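Local coordinates for protein cellulase (Clostridium cellulovorans, PDB 6UI3) that probably hydrolyses beta-1,4-glucan chains such as cellulose as a broad-specificity endoglucanase of glycoside hydrolase family 5, this chain being the catalytic TIM-barrel part of a longer protein, at residues G13-A16 against M17-V20; F115-A118 against H119-A122; N232-P235 against G236-T239; N257-F260 against V261-I265; T287-Y290 against V291-T295. One frame throughout, in Å; residues are numbered along the deposited sequence.

Contact 1 of 5, residues G13-A16 against M17-V20; sequences GLSA and MDLV
Ser15 caps the N terminus of helix 16-21 by accepting a hydrogen bond from Asp18 N. This is a side-chain N-cap. Ser15 OG stands 3.0 Å from Asp18 N, and the N-H points at it with an angle of 160°. The torsion explains the reach: OG sits between the backbone N and the carbonyl carbon of Ser15 (chi1 66°), which turns it over the first helical turn. Asp18 CB packs against the same hydroxyl oxygen. The carboxylate of Asp18 returns toward the cap through water. This water accepts from Ser15 N and donates to Asp18 OD2, so the backbone N of the cap residue is tied indirectly to the third residue beyond it.

The helical bonds start at once, with Leu19 N on Ser15 O and Val20 N on Ala16 O. Ala16 touches Leu191 and Asn216, and Val20 touches Pro300, so this short helix lies against loops that precede barrel strands. Beside the cap, the side chains of Leu14 and Leu19 cross at about a right angle. Leu19 CG is anti to its backbone N, and chi2 of -60° then turns branch CD2 to Leu14. There Leu14 CD1 meets Leu19 CD2 at 3.9 Å.

Contact 2 of 5, residues F115-A118 against H119-A122; sequences FDEA and HKAA
Asp116 OD1 accepts from His119 ND1 at 2.7 Å, a nearly straight bond with an angle of 166° at the hydrogen. The oxygen uses its syn lone pair. It lies in the plane of the imidazole, at the ring edge, while the carboxylate itself is turned 59° from the ring. His119 N also gives a weak bond to the same OD1, and a further bond to Asp116 O at 3.2 Å. Side chain and backbone of Asp116 thus both hold His119 just before the helix.

The second pair is Glu117 and Lys120, whose side chains run alongside each other in the same direction. Lys120 NZ forms a salt bridge to Glu117 OE2 at 3.3 Å, on the syn lone pair, and a weak bond to OE1. Glu117 reaches it through a bend at chi2 (-67°), and Lys120 through a bend at chi3. Lys120 NZ has a second carboxylate partner in Glu171, its stronger one.

Further out, His155 ND1 bonds Asp116 OD2 and probably helps fix the carboxylate. Glu164 OE2 accepts from Glu117 N. The turn leads from the loop after strand 101-105 into helix 120-137, at the protein surface. Helix 163-182 lies beside it, with Leu169, Tyr165 and Val168 touching Phe115, Asp116 and Glu117 respectively.

Contact 3 of 5, residues N232-P235 against G236-T239; sequences NIAP and GTPT
Thr237 carries its OG1 between the backbone N and the carbonyl carbon (chi1 54°), and this aims the hydroxyl back at Ala234 O. Asn232 holds CG trans to its own backbone N (chi1 -170°), which places the amide with one face toward the methyl group of Thr237. These two torsions bring the two side chains together at an oblique angle.

Thr237 OG1 donates to Ala234 O at 2.7 Å, in the carbonyl plane and with a C=O...donor angle of 160°. Thr237 N gives Ala234 O a weak bond at 3.5 Å, which closes the turn. The hydroxyl, not the backbone N-H, makes the firm bond across this turn. Thr237 CG2 lies over the face of the Asn232 amide, 3.7 Å from Asn232 ND2. Thr237 CG2 also packs on Ala234 CB at 3.8 Å.

The amide is held at both ends. Asn232 OD1 accepts from Ala234 N at 3.1 Å, with the donor tilted from the carbonyl plane. Asn232 ND2 bonds Asn228 OD1, in helix 227-230. Lys277 NZ donates to Thr237 OG1, Asn232 O and Pro238 O. One ammonium thus ties three points of this loop to the loop after strand 267-272.

Gly236 has a positive phi, as expected for the third residue of a type II turn. The loop lies at the surface between helices 227-230 and 243-261. It combines two standard local motifs: an Asx turn at Asn232 to Ala234, then a type II beta turn from Ala234 to Thr237.

Contact 4 of 5, residues N257-F260 against V261-I265; sequences NNTF and VKKGI
Phe260 O accepts two backbone bonds as helix 243-261 ends, from Ile265 N at 3.0 Å and from Lys263 N at 2.9 Å. The two donors come from opposite faces of the carbonyl plane. The Ile265 bond, together with Gly264 N on Val261 O, makes a Schellman motif. Gly264 is its C-prime residue, with a phi of 85°. Lys262 N bonds Asn257 O at 2.8 Å, the wide pi-type turn of this helix end.

Two lysine ammonium groups bond back to the last turn. Lys262 lies alongside Asn258. Its bend at chi3 (52°) helps bring Lys262 NZ to Asn258 OD1, at 3.0 Å and from above the amide plane. Lys263 folds across Thr259, and its NZ reaches Thr259 O at 2.8 Å, in the carbonyl plane and on a lone pair. Positive charge at a helix C terminus is probably favourable. Thr259 OG1 itself bonds Met255 O.

Apolar contacts are few. Phe260 CB meets Ile265 CB at 4.3 Å. Thr259 CG2, from the preceding residue, stands 3.7 Å above the centre of the Phe260 ring.

The polar amide of Asn257 meets aliphatic carbons. Asn257 OD1 touches Val261 CB at 3.3 Å, and ND2 lies against the Lys262 chain.

Phe260 and Ile265 meet Val219 of strand 217-222 and Val211. Phe260 also meets Val206 of helix 203-208. Val261 packs on Val267, at the start of strand 267-272, to which the turn leads.

Contact 5 of 5, residues T287-Y290 against V291-T295; sequences TKFY and VSTAT
Thr287 O accepts from Val291 N at 3.0 Å, and Val291 CG2 packs against the same oxygen. The hydroxyl of Thr287 bonds back to Arg283 O, while its side chain touches Ala334 and Met335 of helix 329-339. Lys288 follows with Ser292 N on Lys288 O at 2.9 Å. Ser292 CB lies close to that oxygen too.

Phe289 makes the main side-chain contact. Its CG is trans to the backbone N (chi1 -177°), which turns one face of the ring toward Thr293 OG1. Thr293 OG1 sits over that face, 3.4 Å above the plane of the Phe289 ring and shifted toward the rim, nearest to Phe289 CE2. The hydroxyl does not spend its proton on the ring. Thr293 OG1 donates to Phe289 O at 2.8 Å, and Thr293 N bonds Phe289 O at 2.9 Å. The two donors reach Phe289 O from opposite faces of the carbonyl plane.

This helix, 280-296, is the crossover of a beta-alpha-beta unit between strands 267-272 and 301-305 of the TIM barrel. The same hydroxyl-to-carbonyl bond recurs two residues on, where Thr295 OG1 donates to Val291 O at 2.7 Å.

Tyr290 closes the segment and faces the barrel. Its ring stacks with Phe272 and meets Phe253 edge-to-face, and its OH bonds Ala223 O. Tyr290 O accepts from Ala294 N at 3.0 Å, and Ala294 CB rests 3.5 Å from Tyr290 O.

The five contacts follow one another in series, and none nests in or crosses another. Contact 1, near the N terminus, starts helix 16-21. Contact 2 closes the turn into helix 120-137, its centre about 33 Å from that of contact 1. Contacts 3 and 4 lie at the two ends of helix 243-261: contact 3 closes the surface loop before it, and contact 4 ends it before strand 267-272. Contact 5 closes no loop, being within helix 280-296, which leads to the last barrel strand. Contacts 1 and 4 lie side by side, centres about 15 Å apart; the touch of Met17 on Gly264 holds for one of two Met17 conformers. Contacts 4 and 5 come within about 7 Å at their nearest atoms.

Contact 1 of 5, residues G13-A16 against M17-V20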
loop_
_atom_site.group_PDB
_atom_site.type_symbol
_atom_site.label_atom_id
_atom_site.label_comp_id
_atom_site.label_asym_id
_atom_site.label_seq_id
_atom_site.Cartn_x
_atom_site.Cartn_y
_atom_site.Cartn_z
ATOM N N GLY A 13 1.214 21.337 -5.092
ATOM C CA GLY A 13 2.663 21.392 -5.152
ATOM C C GLY A 13 3.336 21.176 -3.813
ATOM O O GLY A 13 4.408 21.737 -3.562
ATOM N N LEU A 14 2.730 20.380 -2.944
ATOM C CA LEU A 14 3.318 20.084 -1.643
ATOM C C LEU A 14 4.606 19.282 -1.782
ATOM O O LEU A 14 4.743 18.433 -2.661
ATOM C CB LEU A 14 2.339 19.257 -0.811
ATOM C CG LEU A 14 0.970 19.857 -0.479
ATOM C CD1 LEU A 14 0.185 18.922 0.433
ATOM C CD2 LEU A 14 1.084 21.233 0.166
ATOM N N SER A 15 5.554 19.546 -0.897
ATOM C CA SER A 15 6.686 18.655 -0.741
ATOM C C SER A 15 6.183 17.270 -0.334
ATOM O O SER A 15 5.089 17.111 0.221
ATOM C CB SER A 15 7.603 19.195 0.348
ATOM O OG SER A 15 6.935 19.136 1.589
ATOM N N ALA A 16 6.998 16.254 -0.607
ATOM C CA ALA A 16 6.643 14.907 -0.172
ATOM C C ALA A 16 6.397 14.868 1.330
ATOM O O ALA A 16 5.473 14.197 1.797
ATOM C CB ALA A 16 7.738 13.907 -0.545
ATOM N N MET A 17 7.207 15.583 2.109
ATOM C CA MET A 17 6.999 15.589 3.555
ATOM C C MET A 17 5.628 16.160 3.916
ATOM O O MET A 17 4.930 15.602 4.768
ATOM C CB MET A 17 8.120 16.361 4.252
ATOM C CG MET A 17 9.496 15.691 4.153
ATOM S SD MET A 17 9.691 14.195 5.151
ATOM C CE MET A 17 10.086 14.917 6.739
ATOM N N ASP A 18 5.217 17.261 3.269
ATOM C CA ASP A 18 3.912 17.843 3.584
ATOM C C ASP A 18 2.766 16.954 3.106
ATOM O O ASP A 18 1.728 16.852 3.769
ATOM C CB ASP A 18 3.776 19.232 2.956
ATOM C CG ASP A 18 4.316 20.355 3.828
ATOM O OD1 ASP A 18 4.636 20.133 5.019
ATOM O OD2 ASP A 18 4.386 21.489 3.301
ATOM N N LEU A 19 2.917 16.317 1.946
ATOM C CA LEU A 19 1.869 15.428 1.449
ATOM C C LEU A 19 1.679 14.264 2.409
ATOM O O LEU A 19 0.552 13.955 2.828
ATOM C CB LEU A 19 2.229 14.969 0.035
ATOM C CG LEU A 19 1.206 14.359 -0.938
ATOM C CD1 LEU A 19 0.574 13.079 -0.384
ATOM C CD2 LEU A 19 0.175 15.416 -1.366
ATOM N N VAL A 20 2.778 13.617 2.789
ATOM C CA VAL A 20 2.691 12.466 3.685
ATOM C C VAL A 20 2.083 12.871 5.023
ATOM O O VAL A 20 1.268 12.131 5.596
ATOM C CB VAL A 20 4.053 11.763 3.822
ATOM C CG1 VAL A 20 4.017 10.693 4.915
ATOM C CG2 VAL A 20 4.437 11.115 2.469
HETATM O O HOH W 1 5.080 21.965 0.749
#

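Contact 2 of 5, residues F115-A118 against H119-A122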
loop_
_atom_site.group_PDB
_atom_site.type_symbol
_atom_site.label_atom_id
_atom_site.label_comp_id
_atom_site.label_asym_id
_atom_site.label_seq_id
_atom_site.Cartn_x
_atom_site.Cartn_y
_atom_site.Cartn_z
ATOM N N PHE A 115 12.047 -10.266 -9.786
ATOM C CA PHE A 115 13.075 -9.255 -9.508
ATOM C C PHE A 115 14.431 -9.924 -9.329
ATOM O O PHE A 115 14.955 -10.083 -8.225
ATOM C CB PHE A 115 12.663 -8.376 -8.326
ATOM C CG PHE A 115 11.717 -7.271 -8.739
ATOM C CD1 PHE A 115 10.387 -7.544 -9.039
ATOM C CD2 PHE A 115 12.175 -5.966 -8.901
ATOM C CE1 PHE A 115 9.533 -6.545 -9.497
ATOM C CE2 PHE A 115 11.329 -4.965 -9.346
ATOM C CZ PHE A 115 10.013 -5.240 -9.632
ATOM N N ASP A 116 15.010 -10.308 -10.467
ATOM C CA ASP A 116 16.307 -10.966 -10.545
ATOM C C ASP A 116 16.968 -10.570 -11.863
ATOM O O ASP A 116 16.327 -10.045 -12.769
ATOM C CB ASP A 116 16.176 -12.490 -10.368
ATOM C CG ASP A 116 15.110 -13.099 -11.270
ATOM O OD1 ASP A 116 15.221 -12.919 -12.490
ATOM O OD2 ASP A 116 14.149 -13.728 -10.754
ATOM N N GLU A 117 18.270 -10.832 -11.971
ATOM C CA GLU A 117 18.977 -10.425 -13.187
ATOM C C GLU A 117 18.448 -11.134 -14.426
ATOM O O GLU A 117 18.433 -10.550 -15.514
ATOM C CB GLU A 117 20.476 -10.669 -13.054
ATOM C CG GLU A 117 21.196 -9.599 -12.250
ATOM C CD GLU A 117 21.214 -8.249 -12.948
ATOM O OE1 GLU A 117 21.265 -8.221 -14.196
ATOM O OE2 GLU A 117 21.194 -7.217 -12.250
ATOM N N ALA A 118 18.032 -12.393 -14.289
ATOM C CA ALA A 118 17.519 -13.140 -15.431
ATOM C C ALA A 118 16.312 -12.465 -16.077
ATOM O O ALA A 118 16.101 -12.607 -17.283
ATOM C CB ALA A 118 17.162 -14.563 -14.999
ATOM N N HIS A 119 15.509 -11.729 -15.313
ATOM C CA HIS A 119 14.305 -11.098 -15.843
ATOM C C HIS A 119 14.355 -9.575 -15.829
ATOM O O HIS A 119 13.362 -8.937 -16.187
ATOM C CB HIS A 119 13.051 -11.575 -15.097
ATOM C CG HIS A 119 12.863 -13.057 -15.149
ATOM N ND1 HIS A 119 13.462 -13.910 -14.252
ATOM C CD2 HIS A 119 12.160 -13.839 -16.002
ATOM C CE1 HIS A 119 13.150 -15.159 -14.555
ATOM N NE2 HIS A 119 12.349 -15.140 -15.604
ATOM N N LYS A 120 15.493 -8.978 -15.455
ATOM C CA LYS A 120 15.537 -7.537 -15.211
ATOM C C LYS A 120 15.057 -6.727 -16.412
ATOM O O LYS A 120 14.232 -5.818 -16.268
ATOM C CB LYS A 120 16.947 -7.106 -14.811
ATOM C CG LYS A 120 17.083 -5.587 -14.640
ATOM C CD LYS A 120 18.415 -5.164 -14.075
ATOM C CE LYS A 120 19.507 -5.292 -15.104
ATOM N NZ LYS A 120 20.838 -4.909 -14.539
ATOM N N ALA A 121 15.612 -6.983 -17.596
ATOM C CA ALA A 121 15.224 -6.187 -18.758
ATOM C C ALA A 121 13.730 -6.321 -19.024
ATOM O O ALA A 121 13.045 -5.331 -19.311
ATOM C CB ALA A 121 16.042 -6.596 -19.986
ATOM N N ALA A 122 13.195 -7.538 -18.911
ATOM C CA ALA A 122 11.785 -7.752 -19.208
ATOM C C ALA A 122 10.872 -7.075 -18.196
ATOM O O ALA A 122 9.820 -6.544 -18.572
ATOM C CB ALA A 122 11.485 -9.247 -19.273
HETATM O O HOH W 2 17.399 -9.428 -17.943
HETATM O O HOH W 3 14.827 -10.118 -19.197
#

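Contact 3 of 5, residues N232-P235 against G236-T239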
loop_
_atom_site.group_PDB
_atom_site.type_symbol
_atom_site.label_atom_id
_atom_site.label_comp_id
_atom_site.label_asym_id
_atom_site.label_seq_id
_atom_site.Cartn_x
_atom_site.Cartn_y
_atom_site.Cartn_z
ATOM N N ASN A 232 0.885 -14.615 11.373
ATOM C CA ASN A 232 0.907 -16.075 11.338
ATOM C C ASN A 232 -0.417 -16.594 11.876
ATOM O O ASN A 232 -0.757 -16.352 13.034
ATOM C CB ASN A 232 2.053 -16.541 12.224
ATOM C CG ASN A 232 2.350 -18.011 12.110
ATOM O OD1 ASN A 232 1.532 -18.810 11.668
ATOM N ND2 ASN A 232 3.538 -18.382 12.572
ATOM N N ILE A 233 -1.161 -17.334 11.052
ATOM C CA ILE A 233 -2.488 -17.810 11.409
ATOM C C ILE A 233 -2.494 -19.242 11.925
ATOM O O ILE A 233 -3.569 -19.769 12.238
ATOM C CB ILE A 233 -3.490 -17.661 10.241
ATOM C CG1 ILE A 233 -3.056 -18.455 9.010
ATOM C CG2 ILE A 233 -3.663 -16.193 9.874
ATOM C CD1 ILE A 233 -4.135 -18.564 7.908
ATOM N N ALA A 234 -1.348 -19.898 12.007
ATOM C CA ALA A 234 -1.337 -21.280 12.465
ATOM C C ALA A 234 -1.884 -21.383 13.886
ATOM O O ALA A 234 -1.689 -20.485 14.715
ATOM C CB ALA A 234 0.087 -21.828 12.418
ATOM N N PRO A 235 -2.570 -22.467 14.207
ATOM C CA PRO A 235 -3.022 -22.645 15.587
ATOM C C PRO A 235 -1.823 -22.766 16.520
ATOM O O PRO A 235 -0.763 -23.253 16.132
ATOM C CB PRO A 235 -3.835 -23.940 15.535
ATOM C CG PRO A 235 -3.327 -24.660 14.322
ATOM C CD PRO A 235 -2.924 -23.613 13.348
ATOM N N GLY A 236 -2.009 -22.326 17.766
ATOM C CA GLY A 236 -0.970 -22.382 18.773
ATOM C C GLY A 236 0.029 -21.256 18.737
ATOM O O GLY A 236 0.941 -21.238 19.574
ATOM N N THR A 237 -0.092 -20.336 17.795
ATOM C CA THR A 237 0.813 -19.196 17.685
ATOM C C THR A 237 0.453 -18.128 18.712
ATOM O O THR A 237 -0.614 -18.159 19.326
ATOM C CB THR A 237 0.775 -18.635 16.267
ATOM O OG1 THR A 237 -0.577 -18.334 15.909
ATOM C CG2 THR A 237 1.398 -19.620 15.271
ATOM N N PRO A 238 1.331 -17.148 18.916
ATOM C CA PRO A 238 1.077 -16.137 19.953
ATOM C C PRO A 238 -0.184 -15.325 19.702
ATOM O O PRO A 238 -0.488 -14.953 18.567
ATOM C CB PRO A 238 2.324 -15.242 19.884
ATOM C CG PRO A 238 3.399 -16.136 19.378
ATOM C CD PRO A 238 2.706 -17.065 18.392
ATOM N N THR A 239 -0.880 -15.000 20.800
ATOM C CA THR A 239 -2.042 -14.130 20.791
ATOM C C THR A 239 -1.892 -12.897 21.673
ATOM O O THR A 239 -2.708 -11.981 21.552
ATOM C CB THR A 239 -3.299 -14.893 21.243
ATOM O OG1 THR A 239 -3.171 -15.289 22.611
ATOM C CG2 THR A 239 -3.526 -16.128 20.406
#

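Contact 4 of 5, residues N257-F260 against V261-I265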
loop_
_atom_site.group_PDB
_atom_site.type_symbol
_atom_site.label_atom_id
_atom_site.label_comp_id
_atom_site.label_asym_id
_atom_site.label_seq_id
_atom_site.Cartn_x
_atom_site.Cartn_y
_atom_site.Cartn_z
ATOM N N ASN A 257 13.167 5.543 10.857
ATOM C CA ASN A 257 13.352 6.971 11.065
ATOM C C ASN A 257 14.803 7.370 10.814
ATOM O O ASN A 257 15.073 8.383 10.157
ATOM C CB ASN A 257 12.911 7.322 12.486
ATOM C CG ASN A 257 12.955 8.801 12.754
ATOM O OD1 ASN A 257 12.283 9.575 12.062
ATOM N ND2 ASN A 257 13.718 9.207 13.763
ATOM N N ASN A 258 15.761 6.587 11.328
ATOM C CA ASN A 258 17.173 6.900 11.121
ATOM C C ASN A 258 17.554 6.811 9.650
ATOM O O ASN A 258 18.312 7.643 9.146
ATOM C CB ASN A 258 18.071 5.931 11.901
ATOM C CG ASN A 258 18.158 6.237 13.375
ATOM O OD1 ASN A 258 17.839 7.335 13.810
ATOM N ND2 ASN A 258 18.587 5.254 14.151
ATOM N N THR A 259 17.065 5.790 8.950
ATOM C CA THR A 259 17.539 5.556 7.594
ATOM C C THR A 259 16.927 6.536 6.606
ATOM O O THR A 259 17.625 7.052 5.735
ATOM C CB THR A 259 17.188 4.136 7.150
ATOM O OG1 THR A 259 17.812 3.179 8.019
ATOM C CG2 THR A 259 17.627 3.885 5.735
ATOM N N PHE A 260 15.626 6.802 6.724
ATOM C CA PHE A 260 14.885 7.573 5.731
ATOM C C PHE A 260 14.410 8.924 6.256
ATOM O O PHE A 260 14.782 9.974 5.709
ATOM C CB PHE A 260 13.690 6.753 5.228
ATOM C CG PHE A 260 14.068 5.440 4.592
ATOM C CD1 PHE A 260 14.840 5.419 3.451
ATOM C CD2 PHE A 260 13.618 4.231 5.112
ATOM C CE1 PHE A 260 15.183 4.233 2.848
ATOM C CE2 PHE A 260 13.951 3.037 4.498
ATOM C CZ PHE A 260 14.732 3.040 3.377
ATOM N N VAL A 261 13.597 8.930 7.317
ATOM C CA VAL A 261 12.871 10.150 7.688
ATOM C C VAL A 261 13.831 11.258 8.099
ATOM O O VAL A 261 13.682 12.417 7.685
ATOM C CB VAL A 261 11.829 9.858 8.788
ATOM C CG1 VAL A 261 11.067 11.143 9.173
ATOM C CG2 VAL A 261 10.842 8.798 8.329
ATOM N N LYS A 262 14.841 10.927 8.902
ATOM C CA LYS A 262 15.824 11.917 9.332
ATOM C C LYS A 262 16.657 12.434 8.173
ATOM O O LYS A 262 17.286 13.490 8.295
ATOM C CB LYS A 262 16.728 11.326 10.427
ATOM C CG LYS A 262 16.040 11.295 11.774
ATOM C CD LYS A 262 16.794 10.506 12.846
ATOM C CE LYS A 262 18.224 10.909 12.997
ATOM N NZ LYS A 262 18.804 10.199 14.193
ATOM N N LYS A 263 16.693 11.714 7.060
ATOM C CA LYS A 263 17.379 12.165 5.856
ATOM C C LYS A 263 16.436 12.876 4.891
ATOM O O LYS A 263 16.812 13.121 3.736
ATOM C CB LYS A 263 18.097 10.990 5.184
ATOM C CG LYS A 263 19.087 10.287 6.133
ATOM C CD LYS A 263 19.956 9.262 5.416
ATOM C CE LYS A 263 20.519 8.202 6.370
ATOM N NZ LYS A 263 20.427 6.807 5.793
ATOM N N GLY A 264 15.229 13.213 5.347
ATOM C CA GLY A 264 14.283 13.969 4.550
ATOM C C GLY A 264 13.431 13.165 3.604
ATOM O O GLY A 264 12.813 13.752 2.714
ATOM N N ILE A 265 13.365 11.846 3.766
ATOM C CA ILE A 265 12.574 10.974 2.897
ATOM C C ILE A 265 11.468 10.352 3.737
ATOM O O ILE A 265 11.750 9.581 4.667
ATOM C CB ILE A 265 13.457 9.905 2.241
ATOM C CG1 ILE A 265 14.555 10.586 1.413
ATOM C CG2 ILE A 265 12.594 8.990 1.369
ATOM C CD1 ILE A 265 15.579 9.632 0.834
#

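Contact 5 of 5, residues T287-Y290 against V291-T295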
loop_
_atom_site.group_PDB
_atom_site.type_symbol
_atom_site.label_atom_id
_atom_site.label_comp_id
_atom_site.label_asym_id
_atom_site.label_seq_id
_atom_site.Cartn_x
_atom_site.Cartn_y
_atom_site.Cartn_z
ATOM N N THR A 287 -2.762 -2.210 18.098
ATOM C CA THR A 287 -3.063 -1.204 17.085
ATOM C C THR A 287 -2.787 0.191 17.614
ATOM O O THR A 287 -2.186 1.022 16.917
ATOM C CB THR A 287 -4.506 -1.372 16.609
ATOM O OG1 THR A 287 -4.673 -2.670 16.028
ATOM C CG2 THR A 287 -4.882 -0.331 15.586
ATOM N N LYS A 288 -3.172 0.451 18.857
ATOM C CA LYS A 288 -2.869 1.733 19.484
ATOM C C LYS A 288 -1.361 1.961 19.542
ATOM O O LYS A 288 -0.856 3.016 19.149
ATOM C CB LYS A 288 -3.477 1.751 20.890
ATOM C CG LYS A 288 -3.059 2.921 21.761
ATOM C CD LYS A 288 -3.628 4.220 21.255
ATOM C CE LYS A 288 -3.079 5.414 22.038
ATOM N NZ LYS A 288 -3.385 5.373 23.490
ATOM N N PHE A 289 -0.625 0.963 20.040
ATOM C CA PHE A 289 0.823 1.095 20.154
ATOM C C PHE A 289 1.461 1.312 18.791
ATOM O O PHE A 289 2.338 2.166 18.623
ATOM C CB PHE A 289 1.424 -0.153 20.810
ATOM C CG PHE A 289 2.893 -0.046 21.026
ATOM C CD1 PHE A 289 3.389 0.504 22.184
ATOM C CD2 PHE A 289 3.785 -0.428 20.049
ATOM C CE1 PHE A 289 4.755 0.650 22.378
ATOM C CE2 PHE A 289 5.146 -0.307 20.244
ATOM C CZ PHE A 289 5.627 0.236 21.391
ATOM N N TYR A 290 1.059 0.501 17.815
ATOM C CA TYR A 290 1.645 0.545 16.480
ATOM C C TYR A 290 1.442 1.911 15.846
ATOM O O TYR A 290 2.397 2.545 15.382
ATOM C CB TYR A 290 0.995 -0.554 15.631
ATOM C CG TYR A 290 1.667 -0.847 14.318
ATOM C CD1 TYR A 290 1.618 0.061 13.262
ATOM C CD2 TYR A 290 2.337 -2.038 14.124
ATOM C CE1 TYR A 290 2.239 -0.207 12.056
ATOM C CE2 TYR A 290 2.963 -2.311 12.912
ATOM C CZ TYR A 290 2.897 -1.391 11.878
ATOM O OH TYR A 290 3.498 -1.633 10.650
ATOM N N VAL A 291 0.200 2.387 15.815
ATOM C CA VAL A 291 -0.068 3.663 15.168
ATOM C C VAL A 291 0.590 4.801 15.937
ATOM O O VAL A 291 1.096 5.753 15.334
ATOM C CB VAL A 291 -1.574 3.873 14.930
ATOM C CG1 VAL A 291 -1.847 5.243 14.332
ATOM C CG2 VAL A 291 -2.102 2.789 14.003
ATOM N N SER A 292 0.582 4.751 17.274
ATOM C CA SER A 292 1.259 5.795 18.036
ATOM C C SER A 292 2.739 5.866 17.684
ATOM O O SER A 292 3.297 6.958 17.500
ATOM C CB SER A 292 1.089 5.551 19.529
ATOM O OG SER A 292 1.856 6.489 20.265
ATOM N N THR A 293 3.399 4.716 17.612
ATOM C CA THR A 293 4.824 4.676 17.307
ATOM C C THR A 293 5.090 5.204 15.905
ATOM O O THR A 293 5.998 6.016 15.698
ATOM C CB THR A 293 5.338 3.236 17.468
ATOM O OG1 THR A 293 5.085 2.780 18.801
ATOM C CG2 THR A 293 6.835 3.167 17.216
ATOM N N ALA A 294 4.321 4.741 14.917
ATOM C CA ALA A 294 4.489 5.227 13.547
ATOM C C ALA A 294 4.258 6.733 13.459
ATOM O O ALA A 294 4.983 7.448 12.752
ATOM C CB ALA A 294 3.497 4.493 12.642
ATOM N N THR A 295 3.228 7.230 14.140
ATOM C CA THR A 295 2.894 8.647 14.081
ATOM C C THR A 295 4.019 9.492 14.665
ATOM O O THR A 295 4.249 10.616 14.207
ATOM C CB THR A 295 1.549 8.888 14.794
ATOM O OG1 THR A 295 0.520 8.125 14.148
ATOM C CG2 THR A 295 1.132 10.343 14.757
#